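Local atomic coordinates of blue-light-activated histidine kinase 2 (PDB entry 4R39), a protein that senses blue light and, as a histidine kinase, uses ATP to phosphorylate a histidine, and is involved in light-enhanced bacterial virulence. Residues Q66-E71 against G88-R93. Residues are numbered along the deposited sequence; the frame is centred on the assembly and turned at random.
Sequences QLLYQE and GAYLGR
Leu67 and Tyr90 face each other where two nearly antiparallel helices, 58-75 and 87-102, come together, their segment axes making an angle of 150° and passing 10.1 Å apart at their closest. Tyr90 shows how one long side chain can bridge such a gap: with CG anti to its own backbone N, chi1 173° carries the ring across to lie beside the backbone of the other helix. Its CE1 lies 3.5 Å from Leu68 N, while Leu67 CB meets the ring edge close to its plane and Leu68 CD1 sits over one face, displaced from the ring centre. The phenol oxygen continues along helix 58-75 to hydrogen-bond Ala64 O, giving this buried polar group a backbone partner. Both helices belong to the C-terminal histidine kinase portion of the photoreceptor, which lacks the light-sensing domain. Leu68 reaches both Val26 of helix 16-27 and Ala123 of helix 120-140; Leu91 of helix 87-102 packs on Ile126 and Val130 of that same helix 120-140, which runs into the Bergerat-fold ATPase region. Toward the exposed margin Arg93 takes over. Bent at chi3 (78°), its chain lays the guanidinium over Leu67, whose CD2 sits over the middle of one face, 3.5 Å from Arg93 CZ. NH1 and NH2 converge end-on upon Gln70 OE1, at 2.9 Å from NH1 and 3.2 Å from NH2; the oxygen lies in the guanidinium plane, but NH1 stands well above the amide plane. Glu71 OE2 remains 4.3 Å from Arg93 NH1, too far for a direct ion pair, and a water spans the difference, donating to Glu71 OE2 and Leu67 O and accepting from Arg93 NH1.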
loop_
_atom_site.group_PDB
_atom_site.type_symbol
_atom_site.label_atom_id
_atom_site.label_comp_id
_atom_site.label_asym_id
_atom_site.label_seq_id
_atom_site.Cartn_x
_atom_site.Cartn_y
_atom_site.Cartn_z
ATOM N N GLN A 66 -0.636 -5.274 9.517
ATOM C CA GLN A 66 -1.181 -6.440 10.208
ATOM C C GLN A 66 -1.584 -7.519 9.218
ATOM O O GLN A 66 -1.376 -8.705 9.463
ATOM C CB GLN A 66 -2.393 -6.064 11.055
ATOM C CG GLN A 66 -2.045 -5.387 12.355
ATOM C CD GLN A 66 -3.226 -5.321 13.299
ATOM O OE1 GLN A 66 -3.281 -6.049 14.294
ATOM N NE2 GLN A 66 -4.180 -4.448 12.993
ATOM N N LEU A 67 -2.175 -7.105 8.106
ATOM C CA LEU A 67 -2.542 -8.047 7.066
ATOM C C LEU A 67 -1.291 -8.717 6.529
ATOM O O LEU A 67 -1.308 -9.904 6.206
ATOM C CB LEU A 67 -3.301 -7.345 5.944
ATOM C CG LEU A 67 -4.724 -6.929 6.319
ATOM C CD1 LEU A 67 -5.321 -6.043 5.237
ATOM C CD2 LEU A 67 -5.607 -8.150 6.564
ATOM N N LEU A 68 -0.202 -7.957 6.453
ATOM C CA LEU A 68 1.067 -8.514 6.008
ATOM C C LEU A 68 1.592 -9.505 7.041
ATOM O O LEU A 68 2.118 -10.562 6.685
ATOM C CB LEU A 68 2.096 -7.406 5.767
ATOM C CG LEU A 68 3.502 -7.909 5.412
ATOM C CD1 LEU A 68 3.574 -8.495 4.011
ATOM C CD2 LEU A 68 4.535 -6.805 5.591
ATOM N N TYR A 69 1.460 -9.156 8.319
ATOM C CA TYR A 69 1.901 -10.041 9.388
ATOM C C TYR A 69 1.168 -11.367 9.294
ATOM O O TYR A 69 1.767 -12.430 9.469
ATOM C CB TYR A 69 1.653 -9.421 10.764
ATOM C CG TYR A 69 1.783 -10.432 11.877
ATOM C CD1 TYR A 69 0.673 -11.124 12.346
ATOM C CD2 TYR A 69 3.020 -10.716 12.440
ATOM C CE1 TYR A 69 0.790 -12.063 13.353
ATOM C CE2 TYR A 69 3.147 -11.652 13.449
ATOM C CZ TYR A 69 2.031 -12.323 13.900
ATOM O OH TYR A 69 2.158 -13.255 14.906
ATOM N N GLN A 70 -0.132 -11.300 9.018
ATOM C CA GLN A 70 -0.947 -12.502 8.885
ATOM C C GLN A 70 -0.436 -13.412 7.766
ATOM O O GLN A 70 -0.407 -14.631 7.922
ATOM C CB GLN A 70 -2.407 -12.133 8.626
ATOM C CG GLN A 70 -3.128 -11.563 9.829
ATOM C CD GLN A 70 -4.584 -11.268 9.535
ATOM O OE1 GLN A 70 -5.237 -11.994 8.780
ATOM N NE2 GLN A 70 -5.102 -10.195 10.121
ATOM N N GLU A 71 -0.031 -12.817 6.647
ATOM C CA GLU A 71 0.514 -13.582 5.529
ATOM C C GLU A 71 1.850 -14.227 5.895
ATOM O O GLU A 71 2.149 -15.341 5.469
ATOM C CB GLU A 71 0.701 -12.687 4.301
ATOM C CG GLU A 71 -0.579 -12.054 3.780
ATOM C CD GLU A 71 -1.572 -13.069 3.242
ATOM O OE1 GLU A 71 -1.170 -14.223 2.977
ATOM O OE2 GLU A 71 -2.759 -12.709 3.086
ATOM N N GLY A 88 -1.494 -11.083 -4.477
ATOM C CA GLY A 88 -2.866 -10.885 -4.903
ATOM C C GLY A 88 -3.842 -11.013 -3.755
ATOM O O GLY A 88 -4.768 -10.213 -3.626
ATOM N N ALA A 89 -3.625 -12.021 -2.916
ATOM C CA ALA A 89 -4.471 -12.239 -1.749
ATOM C C ALA A 89 -4.368 -11.036 -0.818
ATOM O O ALA A 89 -5.365 -10.490 -0.362
ATOM C CB ALA A 89 -4.048 -13.508 -1.026
ATOM N N TYR A 90 -3.133 -10.630 -0.566
ATOM C CA TYR A 90 -2.830 -9.531 0.334
ATOM C C TYR A 90 -3.435 -8.204 -0.147
ATOM O O TYR A 90 -4.094 -7.507 0.629
ATOM C CB TYR A 90 -1.309 -9.457 0.482
ATOM C CG TYR A 90 -0.759 -8.285 1.255
ATOM C CD1 TYR A 90 -1.280 -7.921 2.485
ATOM C CD2 TYR A 90 0.323 -7.570 0.764
ATOM C CE1 TYR A 90 -0.755 -6.858 3.191
ATOM C CE2 TYR A 90 0.856 -6.514 1.459
ATOM C CZ TYR A 90 0.315 -6.159 2.672
ATOM O OH TYR A 90 0.848 -5.100 3.366
ATOM N N LEU A 91 -3.234 -7.859 -1.417
ATOM C CA LEU A 91 -3.794 -6.619 -1.958
ATOM C C LEU A 91 -5.325 -6.642 -1.953
ATOM O O LEU A 91 -5.966 -5.614 -1.750
ATOM C CB LEU A 91 -3.284 -6.349 -3.379
ATOM C CG LEU A 91 -1.783 -6.116 -3.575
ATOM C CD1 LEU A 91 -1.480 -5.748 -5.024
ATOM C CD2 LEU A 91 -1.253 -5.044 -2.637
ATOM N N GLY A 92 -5.907 -7.815 -2.180
ATOM C CA GLY A 92 -7.352 -7.963 -2.150
ATOM C C GLY A 92 -7.943 -7.635 -0.790
ATOM O O GLY A 92 -9.034 -7.075 -0.696
ATOM N N ARG A 93 -7.219 -7.980 0.270
ATOM C CA ARG A 93 -7.705 -7.743 1.622
ATOM C C ARG A 93 -7.487 -6.293 2.025
ATOM O O ARG A 93 -8.248 -5.743 2.817
ATOM C CB ARG A 93 -7.014 -8.677 2.610
ATOM C CG ARG A 93 -7.262 -10.145 2.331
ATOM C CD ARG A 93 -6.617 -11.009 3.392
ATOM N NE ARG A 93 -7.411 -11.024 4.615
ATOM C CZ ARG A 93 -6.923 -11.255 5.830
ATOM N NH1 ARG A 93 -5.628 -11.479 6.003
ATOM N NH2 ARG A 93 -7.736 -11.254 6.876
HETATM O O HOH W 1 -3.399 -10.786 4.671
#